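Local coordinates for single-stranded DNA-binding protein WHY1, chloroplastic (Solanum tuberosum, PDB 1L3A) that binds single-stranded DNA as a homotetramer and activates transcription of the pathogenesis-related gene PR-10a upon elicitation, at residues V40-Y45 and F173-S178; A50-P55 and Y89-K94; T102-I107 and S178-V183; N150-N155 and D161-I166. All blocks are in the same frame, centred on the assembly; numbering follows the deposited sequence.

Interaction 1 (V40-Y45 and F173-S178); sequences VGYSIY and FAVLVS
Tyr42 packs its ring against Val175 and Leu176 in a buried, apolar strand-to-helix contact, where the edge strand 38-45 of one antiparallel sheet meets the long helix 170-188. The main element is a CH-pi contact. Val175 CG1 stands 3.9 Å from the centroid of the Tyr42 ring, only 14° off the ring normal, so the methyl sits over a face, displaced somewhat toward the rim on the hydroxyl side. The nearest ring atom is Tyr42 CZ, 3.8 Å from Val175 CG1. Val175 CB and the other methyl, CG2, reach the phenol end, CG2 lying 4.0 Å from Tyr42 OH. At the other end of the ring, Leu176 CD2 comes in obliquely and approaches Tyr42 CD2 at 3.9 Å. Both side chains cross the tyrosine at roughly a right angle. Tyr42 can reach the helix because its CB points toward it and CG extends away from the backbone N (chi1 177°), carrying the ring outward from the strand. Its buried hydroxyl is satisfied across the subunit boundary, by a hydrogen bond to Thr102 OG1 of a neighbouring subunit, whose Val101 also packs on Val175. Within the chain, Tyr42 shares backbone hydrogen bonding with Val53 on strand 49-62, Glu172 adds to the helix side of Tyr42 and Ile44, and Leu176 also touches Val53 and Phe149 of strand 146-155.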
loop_
_atom_site.group_PDB
_atom_site.type_symbol
_atom_site.label_atom_id
_atom_site.label_comp_id
_atom_site.label_asym_id
_atom_site.label_seq_id
_atom_site.Cartn_x
_atom_site.Cartn_y
_atom_site.Cartn_z
ATOM N N VAL C 40 14.422 4.848 15.020
ATOM C CA VAL C 40 13.067 4.454 15.365
ATOM C C VAL C 40 13.024 2.959 15.634
ATOM O O VAL C 40 14.033 2.272 15.503
ATOM C CB VAL C 40 12.085 4.785 14.207
ATOM C CG1 VAL C 40 12.163 6.261 13.866
ATOM C CG2 VAL C 40 12.415 3.945 12.975
ATOM N N GLY C 41 11.855 2.456 16.007
ATOM C CA GLY C 41 11.725 1.034 16.275
ATOM C C GLY C 41 10.456 0.691 17.014
ATOM O O GLY C 41 10.173 1.262 18.075
ATOM N N TYR C 42 9.682 -0.226 16.445
ATOM C CA TYR C 42 8.438 -0.673 17.046
ATOM C C TYR C 42 8.770 -1.771 18.053
ATOM O O TYR C 42 9.452 -2.735 17.724
ATOM C CB TYR C 42 7.497 -1.220 15.966
ATOM C CG TYR C 42 6.197 -1.769 16.507
ATOM C CD1 TYR C 42 5.293 -0.944 17.183
ATOM C CD2 TYR C 42 5.861 -3.106 16.325
ATOM C CE1 TYR C 42 4.078 -1.450 17.668
ATOM C CE2 TYR C 42 4.659 -3.622 16.795
ATOM C CZ TYR C 42 3.774 -2.798 17.463
ATOM O OH TYR C 42 2.598 -3.334 17.928
ATOM N N SER C 43 8.261 -1.633 19.270
ATOM C CA SER C 43 8.532 -2.593 20.333
ATOM C C SER C 43 7.291 -3.280 20.851
ATOM O O SER C 43 6.242 -2.656 21.003
ATOM C CB SER C 43 9.217 -1.895 21.509
ATOM O OG SER C 43 10.464 -1.360 21.118
ATOM N N ILE C 44 7.431 -4.569 21.130
ATOM C CA ILE C 44 6.358 -5.398 21.664
ATOM C C ILE C 44 6.832 -5.891 23.034
ATOM O O ILE C 44 7.838 -6.589 23.122
ATOM C CB ILE C 44 6.105 -6.591 20.715
ATOM C CG1 ILE C 44 5.569 -6.053 19.383
ATOM C CG2 ILE C 44 5.165 -7.622 21.359
ATOM C CD1 ILE C 44 5.424 -7.087 18.308
ATOM N N TYR C 45 6.116 -5.528 24.096
ATOM C CA TYR C 45 6.496 -5.934 25.453
ATOM C C TYR C 45 5.616 -7.043 26.030
ATOM O O TYR C 45 4.408 -6.869 26.162
ATOM C CB TYR C 45 6.475 -4.719 26.375
ATOM C CG TYR C 45 7.389 -3.605 25.914
ATOM C CD1 TYR C 45 6.874 -2.393 25.450
ATOM C CD2 TYR C 45 8.774 -3.765 25.933
ATOM C CE1 TYR C 45 7.725 -1.368 25.018
ATOM C CE2 TYR C 45 9.629 -2.748 25.505
ATOM C CZ TYR C 45 9.097 -1.555 25.050
ATOM O OH TYR C 45 9.941 -0.558 24.618
ATOM N N PHE C 173 0.679 -8.244 14.868
ATOM C CA PHE C 173 1.181 -8.774 13.614
ATOM C C PHE C 173 0.782 -7.870 12.432
ATOM O O PHE C 173 1.539 -7.712 11.472
ATOM C CB PHE C 173 0.626 -10.175 13.393
ATOM C CG PHE C 173 1.449 -11.002 12.477
ATOM C CD1 PHE C 173 2.656 -11.546 12.908
ATOM C CD2 PHE C 173 1.021 -11.241 11.177
ATOM C CE1 PHE C 173 3.435 -12.330 12.050
ATOM C CE2 PHE C 173 1.784 -12.017 10.307
ATOM C CZ PHE C 173 2.996 -12.564 10.744
ATOM N N ALA C 174 -0.413 -7.290 12.510
ATOM C CA ALA C 174 -0.907 -6.403 11.460
ATOM C C ALA C 174 -0.064 -5.128 11.423
ATOM O O ALA C 174 0.135 -4.548 10.360
ATOM C CB ALA C 174 -2.372 -6.058 11.703
ATOM N N VAL C 175 0.422 -4.685 12.580
ATOM C CA VAL C 175 1.260 -3.492 12.603
ATOM C C VAL C 175 2.566 -3.794 11.847
ATOM O O VAL C 175 3.027 -2.981 11.047
ATOM C CB VAL C 175 1.585 -3.052 14.031
ATOM C CG1 VAL C 175 2.537 -1.876 13.995
ATOM C CG2 VAL C 175 0.303 -2.661 14.758
ATOM N N LEU C 176 3.145 -4.967 12.092
ATOM C CA LEU C 176 4.373 -5.382 11.414
ATOM C C LEU C 176 4.116 -5.493 9.915
ATOM O O LEU C 176 4.935 -5.064 9.109
ATOM C CB LEU C 176 4.853 -6.742 11.936
ATOM C CG LEU C 176 5.294 -6.828 13.392
ATOM C CD1 LEU C 176 5.724 -8.272 13.694
ATOM C CD2 LEU C 176 6.442 -5.855 13.648
ATOM N N VAL C 177 2.977 -6.075 9.547
ATOM C CA VAL C 177 2.622 -6.217 8.142
ATOM C C VAL C 177 2.475 -4.841 7.486
ATOM O O VAL C 177 2.966 -4.620 6.389
ATOM C CB VAL C 177 1.313 -7.036 7.984
ATOM C CG1 VAL C 177 0.803 -6.971 6.530
ATOM C CG2 VAL C 177 1.583 -8.484 8.376
ATOM N N SER C 178 1.812 -3.907 8.160
ATOM C CA SER C 178 1.650 -2.566 7.604
ATOM C C SER C 178 3.013 -1.876 7.466
ATOM O O SER C 178 3.348 -1.342 6.406
ATOM C CB SER C 178 0.733 -1.718 8.487
ATOM O OG SER C 178 0.478 -0.449 7.884
#

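Interaction 2 (A50-P55 and Y89-K94)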
loop_
_atom_site.group_PDB
_atom_site.type_symbol
_atom_site.label_atom_id
_atom_site.label_comp_id
_atom_site.label_asym_id
_atom_site.label_seq_id
_atom_site.Cartn_x
_atom_site.Cartn_y
_atom_site.Cartn_z
ATOM N N ALA C 50 10.880 -9.182 25.312
ATOM C CA ALA C 50 10.511 -7.998 24.548
ATOM C C ALA C 50 11.108 -8.119 23.138
ATOM O O ALA C 50 12.126 -8.787 22.938
ATOM C CB ALA C 50 11.039 -6.747 25.235
ATOM N N LEU C 51 10.470 -7.465 22.167
ATOM C CA LEU C 51 10.929 -7.493 20.779
ATOM C C LEU C 51 10.848 -6.119 20.123
ATOM O O LEU C 51 9.786 -5.515 20.092
ATOM C CB LEU C 51 10.076 -8.471 19.967
ATOM C CG LEU C 51 10.325 -8.516 18.451
ATOM C CD1 LEU C 51 11.719 -9.092 18.145
ATOM C CD2 LEU C 51 9.249 -9.370 17.804
ATOM N N THR C 52 11.975 -5.631 19.612
ATOM C CA THR C 52 12.021 -4.349 18.917
ATOM C C THR C 52 12.309 -4.600 17.430
ATOM O O THR C 52 13.152 -5.428 17.074
ATOM C CB THR C 52 13.125 -3.455 19.464
ATOM O OG1 THR C 52 14.378 -4.127 19.313
ATOM C CG2 THR C 52 12.883 -3.136 20.929
ATOM N N VAL C 53 11.620 -3.869 16.562
ATOM C CA VAL C 53 11.787 -4.048 15.121
ATOM C C VAL C 53 12.243 -2.717 14.529
ATOM O O VAL C 53 11.618 -1.687 14.749
ATOM C CB VAL C 53 10.446 -4.501 14.499
ATOM C CG1 VAL C 53 10.619 -4.863 13.037
ATOM C CG2 VAL C 53 9.920 -5.694 15.272
ATOM N N GLU C 54 13.338 -2.741 13.784
ATOM C CA GLU C 54 13.891 -1.521 13.220
ATOM C C GLU C 54 14.403 -1.669 11.776
ATOM O O GLU C 54 15.082 -2.647 11.438
ATOM C CB GLU C 54 15.029 -1.037 14.131
ATOM C CG GLU C 54 15.871 0.081 13.564
ATOM C CD GLU C 54 17.135 0.335 14.384
ATOM O OE1 GLU C 54 17.026 0.890 15.500
ATOM O OE2 GLU C 54 18.238 -0.028 13.912
ATOM N N PRO C 55 14.082 -0.696 10.908
ATOM C CA PRO C 55 14.528 -0.736 9.506
ATOM C C PRO C 55 16.018 -0.387 9.394
ATOM O O PRO C 55 16.557 0.324 10.245
ATOM C CB PRO C 55 13.656 0.316 8.836
ATOM C CG PRO C 55 13.537 1.352 9.913
ATOM C CD PRO C 55 13.270 0.505 11.169
ATOM N N TYR C 89 13.376 -5.421 30.899
ATOM C CA TYR C 89 14.112 -6.376 30.101
ATOM C C TYR C 89 15.608 -6.129 30.116
ATOM O O TYR C 89 16.055 -4.990 30.188
ATOM C CB TYR C 89 13.566 -6.338 28.674
ATOM C CG TYR C 89 12.061 -6.468 28.651
ATOM C CD1 TYR C 89 11.234 -5.347 28.748
ATOM C CD2 TYR C 89 11.461 -7.721 28.625
ATOM C CE1 TYR C 89 9.842 -5.485 28.825
ATOM C CE2 TYR C 89 10.081 -7.864 28.701
ATOM C CZ TYR C 89 9.281 -6.751 28.804
ATOM O OH TYR C 89 7.920 -6.933 28.895
ATOM N N ASP C 90 16.380 -7.209 30.045
ATOM C CA ASP C 90 17.834 -7.112 30.067
ATOM C C ASP C 90 18.449 -7.067 28.668
ATOM O O ASP C 90 18.782 -8.105 28.088
ATOM C CB ASP C 90 18.418 -8.287 30.859
ATOM C CG ASP C 90 19.928 -8.205 30.994
ATOM O OD1 ASP C 90 20.457 -7.074 31.059
ATOM O OD2 ASP C 90 20.588 -9.268 31.048
ATOM N N TRP C 91 18.618 -5.856 28.143
ATOM C CA TRP C 91 19.177 -5.678 26.812
ATOM C C TRP C 91 20.646 -6.047 26.684
ATOM O O TRP C 91 21.195 -6.042 25.584
ATOM C CB TRP C 91 18.937 -4.245 26.336
ATOM C CG TRP C 91 17.465 -3.970 26.151
ATOM C CD1 TRP C 91 16.637 -3.317 27.013
ATOM C CD2 TRP C 91 16.642 -4.429 25.072
ATOM N NE1 TRP C 91 15.347 -3.347 26.541
ATOM C CE2 TRP C 91 15.323 -4.024 25.351
ATOM C CE3 TRP C 91 16.892 -5.151 23.897
ATOM C CZ2 TRP C 91 14.256 -4.317 24.498
ATOM C CZ3 TRP C 91 15.829 -5.445 23.047
ATOM C CH2 TRP C 91 14.530 -5.031 23.353
ATOM N N SER C 92 21.279 -6.374 27.806
ATOM C CA SER C 92 22.682 -6.769 27.791
ATOM C C SER C 92 22.748 -8.217 27.318
ATOM O O SER C 92 23.779 -8.683 26.833
ATOM C CB SER C 92 23.292 -6.649 29.191
ATOM O OG SER C 92 23.150 -5.328 29.679
ATOM N N ARG C 93 21.639 -8.929 27.474
ATOM C CA ARG C 93 21.554 -10.317 27.031
ATOM C C ARG C 93 20.641 -10.411 25.806
ATOM O O ARG C 93 20.014 -11.444 25.571
ATOM C CB ARG C 93 20.994 -11.207 28.145
ATOM C CG ARG C 93 22.022 -11.737 29.135
ATOM C CD ARG C 93 21.346 -12.674 30.125
ATOM N NE ARG C 93 20.393 -11.955 30.967
ATOM C CZ ARG C 93 19.245 -12.462 31.406
ATOM N NH1 ARG C 93 18.892 -13.702 31.081
ATOM N NH2 ARG C 93 18.449 -11.730 32.176
ATOM N N LYS C 94 20.574 -9.335 25.029
ATOM C CA LYS C 94 19.727 -9.306 23.842
ATOM C C LYS C 94 20.308 -10.134 22.712
ATOM O O LYS C 94 21.526 -10.249 22.582
ATOM C CB LYS C 94 19.536 -7.868 23.347
ATOM C CG LYS C 94 20.766 -7.259 22.694
ATOM C CD LYS C 94 20.493 -5.843 22.225
ATOM C CE LYS C 94 21.734 -5.201 21.615
ATOM N NZ LYS C 94 21.514 -3.762 21.257
#
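The Tyr89 ring receives the Ala50 methyl squarely over one face, whereas the indole of Trp91 meets Ala50 and Thr52 at a slant that is neither face-on nor edge-on. Ala50 CB stands 3.5 Å from the centroid of the Tyr89 ring and 11° off its normal, a well-centred CH-pi contact. All the ring carbons therefore lie at similar distances, with Tyr89 CD2 at 3.6 Å from Ala50 CB. Trp91 brings the CZ2 and CH2 atoms of its six-membered ring. Its CH2 touches Thr52 CG2 at 3.5 Å, the two side chains approaching from opposite directions, and its CZ2 lies 4.1 Å from Ala50 CB. The alanine methyl thus touches both aromatics, the tyrosine over its face and the tryptophan more distantly. In Trp91, CG turns away from the carbonyl carbon (chi1 -66°), and the long indole brings its far end back to the strand. The turn beyond Tyr89 is braced by a salt bridge of 2.7 Å from Arg93 NE to Asp90 OD2, which accepts on its anti lone pair. The hydroxyl of Tyr89 is held by Lys46 O. Ala81 also touches Trp91, so the indole reaches over strand 68-85 to strand 49-62 in a four-stranded antiparallel sheet of the Whirly fold; Ala50 itself belongs to residues 46-51, the region required for single-stranded DNA binding.

Interaction 3 (T102-I107 and S178-V183)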
loop_
_atom_site.group_PDB
_atom_site.type_symbol
_atom_site.label_atom_id
_atom_site.label_comp_id
_atom_site.label_asym_id
_atom_site.label_seq_id
_atom_site.Cartn_x
_atom_site.Cartn_y
_atom_site.Cartn_z
ATOM N N THR C 102 13.482 -10.675 1.330
ATOM C CA THR C 102 12.794 -11.914 0.986
ATOM C C THR C 102 12.163 -12.546 2.223
ATOM O O THR C 102 11.059 -13.090 2.164
ATOM C CB THR C 102 13.761 -12.926 0.322
ATOM O OG1 THR C 102 14.218 -12.396 -0.928
ATOM C CG2 THR C 102 13.058 -14.238 0.058
ATOM N N GLU C 103 12.878 -12.466 3.340
ATOM C CA GLU C 103 12.387 -12.994 4.599
ATOM C C GLU C 103 11.195 -12.147 5.051
ATOM O O GLU C 103 10.227 -12.673 5.604
ATOM C CB GLU C 103 13.510 -12.969 5.638
ATOM C CG GLU C 103 14.667 -13.882 5.251
ATOM C CD GLU C 103 15.864 -13.766 6.170
ATOM O OE1 GLU C 103 16.538 -12.709 6.162
ATOM O OE2 GLU C 103 16.135 -14.739 6.902
ATOM N N ILE C 104 11.261 -10.836 4.811
ATOM C CA ILE C 104 10.156 -9.959 5.179
ATOM C C ILE C 104 8.962 -10.378 4.323
ATOM O O ILE C 104 7.804 -10.228 4.728
ATOM C CB ILE C 104 10.490 -8.481 4.913
ATOM C CG1 ILE C 104 11.496 -7.992 5.947
ATOM C CG2 ILE C 104 9.212 -7.632 4.928
ATOM C CD1 ILE C 104 12.038 -6.630 5.645
ATOM N N GLY C 105 9.259 -10.920 3.143
ATOM C CA GLY C 105 8.206 -11.383 2.253
ATOM C C GLY C 105 7.445 -12.549 2.860
ATOM O O GLY C 105 6.231 -12.668 2.699
ATOM N N SER C 106 8.158 -13.416 3.569
ATOM C CA SER C 106 7.520 -14.563 4.206
ATOM C C SER C 106 6.598 -14.162 5.356
ATOM O O SER C 106 5.601 -14.834 5.619
ATOM C CB SER C 106 8.568 -15.542 4.727
ATOM O OG SER C 106 9.126 -16.269 3.656
ATOM N N ILE C 107 6.937 -13.069 6.033
ATOM C CA ILE C 107 6.145 -12.589 7.155
ATOM C C ILE C 107 4.817 -11.992 6.699
ATOM O O ILE C 107 3.758 -12.381 7.185
ATOM C CB ILE C 107 6.917 -11.513 7.964
ATOM C CG1 ILE C 107 8.220 -12.103 8.506
ATOM C CG2 ILE C 107 6.050 -10.978 9.108
ATOM C CD1 ILE C 107 8.024 -13.224 9.489
ATOM N N SER C 178 1.812 -3.907 8.160
ATOM C CA SER C 178 1.650 -2.566 7.604
ATOM C C SER C 178 3.013 -1.876 7.466
ATOM O O SER C 178 3.348 -1.342 6.406
ATOM C CB SER C 178 0.733 -1.718 8.487
ATOM O OG SER C 178 0.478 -0.449 7.884
ATOM N N ALA C 179 3.807 -1.914 8.532
ATOM C CA ALA C 179 5.129 -1.294 8.527
ATOM C C ALA C 179 6.070 -1.947 7.508
ATOM O O ALA C 179 6.784 -1.252 6.793
ATOM C CB ALA C 179 5.742 -1.351 9.932
ATOM N N PHE C 180 6.075 -3.277 7.441
ATOM C CA PHE C 180 6.930 -3.978 6.487
ATOM C C PHE C 180 6.563 -3.667 5.024
ATOM O O PHE C 180 7.446 -3.579 4.170
ATOM C CB PHE C 180 6.857 -5.493 6.718
ATOM C CG PHE C 180 7.653 -5.974 7.908
ATOM C CD1 PHE C 180 8.367 -5.075 8.705
ATOM C CD2 PHE C 180 7.680 -7.331 8.236
ATOM C CE1 PHE C 180 9.101 -5.520 9.817
ATOM C CE2 PHE C 180 8.412 -7.793 9.351
ATOM C CZ PHE C 180 9.123 -6.883 10.139
ATOM N N ASN C 181 5.270 -3.526 4.740
ATOM C CA ASN C 181 4.817 -3.220 3.390
ATOM C C ASN C 181 5.282 -1.823 3.012
ATOM O O ASN C 181 5.619 -1.552 1.858
ATOM C CB ASN C 181 3.289 -3.290 3.298
ATOM C CG ASN C 181 2.804 -4.607 2.742
ATOM O OD1 ASN C 181 3.310 -5.075 1.718
ATOM N ND2 ASN C 181 1.814 -5.209 3.398
ATOM N N PHE C 182 5.294 -0.941 4.002
ATOM C CA PHE C 182 5.736 0.423 3.798
ATOM C C PHE C 182 7.238 0.531 3.501
ATOM O O PHE C 182 7.629 1.243 2.574
ATOM C CB PHE C 182 5.411 1.257 5.033
ATOM C CG PHE C 182 6.090 2.585 5.051
ATOM C CD1 PHE C 182 5.562 3.656 4.339
ATOM C CD2 PHE C 182 7.281 2.755 5.738
ATOM C CE1 PHE C 182 6.215 4.871 4.313
ATOM C CE2 PHE C 182 7.955 3.977 5.722
ATOM C CZ PHE C 182 7.434 5.038 5.015
ATOM N N VAL C 183 8.076 -0.160 4.283
ATOM C CA VAL C 183 9.524 -0.056 4.069
ATOM C C VAL C 183 10.123 -0.878 2.948
ATOM O O VAL C 183 11.231 -0.592 2.523
ATOM C CB VAL C 183 10.379 -0.412 5.327
ATOM C CG1 VAL C 183 10.252 0.648 6.363
ATOM C CG2 VAL C 183 10.017 -1.784 5.840
#
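Phe180, on helix 170-188, reaches across to Ile104 and Ile107 of the short helix 101-108, and one side of it, from CB to CE2, is lined by their CG2 methyls. At the root, Phe180 CB lies 3.7 Å from Ile104 CG2, and the same methyl stays within 3.7 Å of Phe180 CG. Moving out along one side of the ring, CD2 is shared: it still touches Ile104 CG2 while Ile107 CG2 approaches Phe180 CD2 at 4.1 Å. One atom further, Phe180 CE2 belongs to Ile107 alone of the two isoleucines, 4.0 Å from its CG2, which comes in at the ring edge, near the plane. Ile104 CG1 lies over one face. The ring owes this presentation to its second torsion: with chi2 at 0°, CD1 eclipses CA and CD2 points directly away from it, toward the two isoleucines. Both isoleucines offer CG2, the branch extended away from the backbone N. Phe180 CE1 packs against Val53 CG1. The long helix's other flank faces a neighbouring subunit, and Ser178 OG is hydrogen-bonded to Asn181 OD1 of that subunit. Met184 and Leu187 continue the long helix's contact with Ile104, Phe173 of the same helix touches Ile107, and Val76 of strand 68-85 lies against both Ile104 and Phe180, so the phenylalanine fills the seam between two helices and a sheet.

Interaction 4 (N150-N155 and D161-I166)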
loop_
_atom_site.group_PDB
_atom_site.type_symbol
_atom_site.label_atom_id
_atom_site.label_comp_id
_atom_site.label_asym_id
_atom_site.label_seq_id
_atom_site.Cartn_x
_atom_site.Cartn_y
_atom_site.Cartn_z
ATOM N N ASN C 150 10.104 -17.353 17.845
ATOM C CA ASN C 150 11.067 -18.032 18.686
ATOM C C ASN C 150 12.473 -17.958 18.104
ATOM O O ASN C 150 12.708 -18.429 16.990
ATOM C CB ASN C 150 10.669 -19.491 18.872
ATOM C CG ASN C 150 11.597 -20.228 19.828
ATOM O OD1 ASN C 150 11.510 -20.060 21.040
ATOM N ND2 ASN C 150 12.502 -21.033 19.281
ATOM N N LEU C 151 13.402 -17.373 18.853
ATOM C CA LEU C 151 14.780 -17.265 18.394
ATOM C C LEU C 151 15.708 -18.220 19.125
ATOM O O LEU C 151 15.786 -18.197 20.345
ATOM C CB LEU C 151 15.316 -15.839 18.580
ATOM C CG LEU C 151 16.769 -15.615 18.119
ATOM C CD1 LEU C 151 16.930 -16.054 16.654
ATOM C CD2 LEU C 151 17.153 -14.160 18.289
ATOM N N SER C 152 16.405 -19.055 18.363
ATOM C CA SER C 152 17.360 -20.015 18.909
ATOM C C SER C 152 18.772 -19.610 18.511
ATOM O O SER C 152 19.045 -19.345 17.339
ATOM C CB SER C 152 17.087 -21.426 18.374
ATOM O OG SER C 152 16.246 -22.152 19.251
ATOM N N VAL C 153 19.666 -19.556 19.490
ATOM C CA VAL C 153 21.053 -19.204 19.225
ATOM C C VAL C 153 21.943 -20.295 19.808
ATOM O O VAL C 153 21.865 -20.599 20.990
ATOM C CB VAL C 153 21.419 -17.846 19.866
ATOM C CG1 VAL C 153 22.850 -17.462 19.505
ATOM C CG2 VAL C 153 20.445 -16.774 19.391
ATOM N N GLN C 154 22.772 -20.898 18.965
ATOM C CA GLN C 154 23.666 -21.953 19.410
ATOM C C GLN C 154 25.115 -21.644 19.089
ATOM O O GLN C 154 25.455 -21.293 17.960
ATOM C CB GLN C 154 23.295 -23.284 18.754
ATOM C CG GLN C 154 21.962 -23.874 19.171
ATOM C CD GLN C 154 21.122 -24.260 17.971
ATOM O OE1 GLN C 154 20.323 -23.414 17.516
ATOM N NE2 GLN C 154 21.271 -25.395 17.471
ATOM N N ASN C 155 25.966 -21.780 20.094
ATOM C CA ASN C 155 27.390 -21.559 19.919
ATOM C C ASN C 155 28.094 -22.724 20.607
ATOM O O ASN C 155 27.850 -23.011 21.783
ATOM C CB ASN C 155 27.814 -20.222 20.528
ATOM C CG ASN C 155 28.868 -20.381 21.598
ATOM O OD1 ASN C 155 28.556 -20.634 22.759
ATOM N ND2 ASN C 155 30.131 -20.253 21.206
ATOM N N ASP C 161 23.573 -21.842 24.584
ATOM C CA ASP C 161 22.416 -22.315 23.838
ATOM C C ASP C 161 21.204 -21.544 24.343
ATOM O O ASP C 161 20.476 -22.004 25.224
ATOM C CB ASP C 161 22.221 -23.820 24.042
ATOM C CG ASP C 161 21.052 -24.368 23.245
ATOM O OD1 ASP C 161 21.022 -24.164 22.014
ATOM O OD2 ASP C 161 20.162 -25.002 23.846
ATOM N N GLU C 162 21.004 -20.358 23.781
ATOM C CA GLU C 162 19.897 -19.497 24.170
ATOM C C GLU C 162 18.628 -19.700 23.359
ATOM O O GLU C 162 18.654 -20.086 22.191
ATOM C CB GLU C 162 20.308 -18.025 24.066
ATOM C CG GLU C 162 21.293 -17.556 25.122
ATOM C CD GLU C 162 21.666 -16.088 24.953
ATOM O OE1 GLU C 162 20.749 -15.233 24.910
ATOM O OE2 GLU C 162 22.878 -15.787 24.866
ATOM N N ASN C 163 17.507 -19.415 23.999
ATOM C CA ASN C 163 16.218 -19.530 23.355
ATOM C C ASN C 163 15.350 -18.403 23.919
ATOM O O ASN C 163 15.293 -18.215 25.128
ATOM C CB ASN C 163 15.598 -20.890 23.665
ATOM C CG ASN C 163 14.673 -21.373 22.561
ATOM O OD1 ASN C 163 15.122 -21.754 21.478
ATOM N ND2 ASN C 163 13.373 -21.355 22.830
ATOM N N ILE C 164 14.717 -17.633 23.037
ATOM C CA ILE C 164 13.841 -16.548 23.464
ATOM C C ILE C 164 12.530 -16.675 22.693
ATOM O O ILE C 164 12.513 -16.721 21.465
ATOM C CB ILE C 164 14.468 -15.153 23.214
ATOM C CG1 ILE C 164 15.839 -15.069 23.882
ATOM C CG2 ILE C 164 13.591 -14.075 23.825
ATOM C CD1 ILE C 164 16.540 -13.726 23.702
ATOM N N TYR C 165 11.438 -16.731 23.446
ATOM C CA TYR C 165 10.089 -16.902 22.921
ATOM C C TYR C 165 9.233 -15.659 23.197
ATOM O O TYR C 165 9.355 -15.046 24.256
ATOM C CB TYR C 165 9.478 -18.123 23.625
ATOM C CG TYR C 165 8.091 -18.523 23.193
ATOM C CD1 TYR C 165 7.902 -19.486 22.205
ATOM C CD2 TYR C 165 6.965 -17.969 23.799
ATOM C CE1 TYR C 165 6.624 -19.893 21.834
ATOM C CE2 TYR C 165 5.681 -18.362 23.432
ATOM C CZ TYR C 165 5.517 -19.326 22.450
ATOM O OH TYR C 165 4.247 -19.721 22.089
ATOM N N ILE C 166 8.365 -15.287 22.256
ATOM C CA ILE C 166 7.489 -14.142 22.476
ATOM C C ILE C 166 6.219 -14.246 21.629
ATOM O O ILE C 166 6.281 -14.439 20.418
ATOM C CB ILE C 166 8.222 -12.782 22.201
ATOM C CG1 ILE C 166 7.408 -11.633 22.798
ATOM C CG2 ILE C 166 8.390 -12.538 20.702
ATOM C CD1 ILE C 166 8.081 -10.291 22.692
#
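Leu151 and Ile164 form a hydrogen-bonded pair in an antiparallel beta hairpin, the last two strands of the second four-stranded sheet; the strand axes lie 4.8 Å apart, their directions 174° from one another. Both polar backbone atoms of each are satisfied by the other: Leu151 N donates to Ile164 O at 2.8 Å, and Ile164 N returns the bond to Leu151 O at 3.0 Å. Val153 and Glu162 repeat the pattern. Val153 N to Glu162 O is nearly straight at the hydrogen (174°), while the return bond from Glu162 N to Val153 O is more bent. Leu151, Val153, Glu162 and Ile164 share one face, where Phe80 of the other sheet touches Leu151 and Ile164. On the opposite face, polar side chains add cross-strand links. Asn150 and Asn163 exchange two weak bonds between amides whose planes are 47° apart: Asn163 ND2 to Asn150 OD1 at 2.9 Å, but badly bent, and Asn150 ND2 to Asn163 OD1, long at 3.5 Å. Near the turn, Asn155 OD1 accepts from Leu160 N. Asn163 OD1 has a second donor, Ser152 OG, nearly in line with the carbonyl bond; the 2.5 Å between them is unusually short and its exact value doubtful.

In the fold
Interactions 1 and 3 are buried and wholly apolar across their segments, and both use helix 170-188: successive turns present Val175 and Leu176 to a sheet strand, then Phe180 to a second helix, with Ser178 common to both segments. Interaction 2, partly buried, sets aromatic rings on a strand that is hydrogen-bonded to that of interaction 1, and Val53 ties it to Phe180 of interaction 3. Interaction 4 differs in kind, a hydrogen-bonded hairpin with one polar face, partly open to solvent, nested in the chain loop closed by interaction 1. Ile166 CD1 brings it against Ile44 and Leu51. Interactions 1, 2 and 3 also touch a neighbouring subunit; no other chain touches the segments of interaction 4.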